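PDB 5BU6: BpsB (PgaB), Poly-beta-1,6-N-acetyl-D-glucosamine N-deacetylase from Bordetella bronchiseptica RB50, which deacetylates poly-beta-1,6-N-acetyl-D-glucosamine, probably in a metal-dependent manner as a family 4 carbohydrate esterase, and is required for biofilm formation. Local coordinates for residues A[224-227]-A[228-231]. The protein carries 5 engineered substitutions. Residues are numbered along the deposited sequence; the frame is centred on the assembly and turned at random.
Sequences AHNR and DTDQ
A capping box formed by Asn-226 and Thr-229 starts helix 227-235 and illustrates how a side chain can stand in for the backbone carbonyl that the first N-H groups of a helix have no access to. Asn-226 occupies the N-cap, and its OD1 accepts from Thr-229 N at 3.0 Å, the donor lying somewhat out of the amide's carbonyl plane. Because CG of Asn-226 sits between its own backbone N and carbonyl carbon (chi1 54°), the amide turns back over the helix start. The reciprocal bond runs from Asn-226 N to Thr-229 OG1, 2.9 Å long and nearly straight at 167°. Thr-229 brings OG1 to that N-H with a similar first torsion, while its methyl CG2 rests 3.5 Å from Asn-226 OD1, the two side chains crossing at about a right angle. Backbone pairing then takes over, Asp-230 N giving its hydrogen to Asn-226 O at 3.0 Å and Gln-231 N to Arg-227 O.

Just before the cap, the imidazole of His-225 meets Asp-230 by its edge: CD2 lies 3.1 Å from OD1, with ring and carboxylate planes 37° apart. The polar ends of this pair converge on Gln-257, which donates from NE2 to Asp-230 OD2 and accepts through OE1 from His-225 NE2, so one amide helps to hold both groups in their rotation. Arg-227, farther out on the surface, places NH1 3.5 Å from Gln-231 OE1, which itself accepts from Arg-193.

The turn joins the loop after strand 217-219 to helix 227-235, with the His-225 ring stacked on that of Trp-220 and its side chain about 13 Å from a bound nickel ion. Helix 189-211 packs against this end of the helix, contributing Arg-193 in a salt bridge to Asp-228 and Tyr-192, whose hydroxyl bonds to Asn-226 ND2 and whose side chain packs on Thr-229.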
loop_
_atom_site.group_PDB
_atom_site.type_symbol
_atom_site.label_atom_id
_atom_site.label_comp_id
_atom_site.label_asym_id
_atom_site.label_seq_id
_atom_site.Cartn_x
_atom_site.Cartn_y
_atom_site.Cartn_z
ATOM N N ALA A 224 8.205 5.619 0.152
ATOM C CA ALA A 224 8.892 6.793 -0.387
ATOM C C ALA A 224 7.928 7.932 -0.705
ATOM O O ALA A 224 7.052 7.818 -1.564
ATOM C CB ALA A 224 9.682 6.432 -1.611
ATOM N N HIS A 225 8.109 9.039 0.005
ATOM C CA HIS A 225 7.251 10.197 -0.172
ATOM C C HIS A 225 7.959 11.403 0.417
ATOM O O HIS A 225 8.944 11.263 1.156
ATOM C CB HIS A 225 5.884 9.964 0.491
ATOM C CG HIS A 225 5.915 10.082 1.982
ATOM N ND1 HIS A 225 6.647 9.230 2.783
ATOM C CD2 HIS A 225 5.334 10.974 2.816
ATOM C CE1 HIS A 225 6.511 9.588 4.047
ATOM N NE2 HIS A 225 5.721 10.646 4.096
ATOM N N ASN A 226 7.486 12.591 0.074
ATOM C CA ASN A 226 8.070 13.809 0.616
ATOM C C ASN A 226 7.035 14.918 0.617
ATOM O O ASN A 226 5.857 14.672 0.366
ATOM C CB ASN A 226 9.319 14.225 -0.175
ATOM C CG ASN A 226 9.063 14.346 -1.674
ATOM O OD1 ASN A 226 8.068 14.927 -2.109
ATOM N ND2 ASN A 226 9.977 13.801 -2.474
ATOM N N ARG A 227 7.482 16.131 0.905
ATOM C CA ARG A 227 6.608 17.294 0.939
ATOM C C ARG A 227 5.831 17.454 -0.366
ATOM O O ARG A 227 4.620 17.690 -0.359
ATOM C CB ARG A 227 7.437 18.551 1.214
ATOM C CG ARG A 227 6.865 19.452 2.279
ATOM C CD ARG A 227 5.578 20.084 1.797
ATOM N NE ARG A 227 4.992 20.973 2.793
ATOM C CZ ARG A 227 3.944 21.756 2.564
ATOM N NH1 ARG A 227 3.368 21.761 1.368
ATOM N NH2 ARG A 227 3.473 22.534 3.528
ATOM N N ASP A 228 6.537 17.327 -1.485
ATOM C CA ASP A 228 5.919 17.514 -2.797
ATOM C C ASP A 228 4.878 16.433 -3.107
ATOM O O ASP A 228 3.809 16.736 -3.632
ATOM C CB ASP A 228 6.987 17.545 -3.892
ATOM C CG ASP A 228 7.869 18.789 -3.815
ATOM O OD1 ASP A 228 7.339 19.886 -3.528
ATOM O OD2 ASP A 228 9.095 18.667 -4.039
ATOM N N THR A 229 5.178 15.175 -2.789
ATOM C CA THR A 229 4.227 14.123 -3.100
ATOM C C THR A 229 3.002 14.206 -2.193
ATOM O O THR A 229 1.907 13.865 -2.619
ATOM C CB THR A 229 4.848 12.705 -2.994
ATOM O OG1 THR A 229 5.144 12.397 -1.632
ATOM C CG2 THR A 229 6.116 12.616 -3.806
ATOM N N ASP A 230 3.178 14.651 -0.953
ATOM C CA ASP A 230 2.037 14.753 -0.044
ATOM C C ASP A 230 1.100 15.863 -0.506
ATOM O O ASP A 230 -0.120 15.730 -0.444
ATOM C CB ASP A 230 2.504 14.990 1.391
ATOM C CG ASP A 230 3.252 13.780 1.960
ATOM O OD1 ASP A 230 3.117 12.681 1.380
ATOM O OD2 ASP A 230 3.976 13.924 2.965
ATOM N N GLN A 231 1.679 16.946 -1.000
ATOM C CA GLN A 231 0.892 18.076 -1.484
ATOM C C GLN A 231 0.104 17.688 -2.732
ATOM O O GLN A 231 -1.063 18.025 -2.888
ATOM C CB GLN A 231 1.805 19.256 -1.780
ATOM C CG GLN A 231 1.067 20.504 -2.192
ATOM C CD GLN A 231 2.020 21.597 -2.627
ATOM O OE1 GLN A 231 3.167 21.650 -2.172
ATOM N NE2 GLN A 231 1.561 22.467 -3.523
#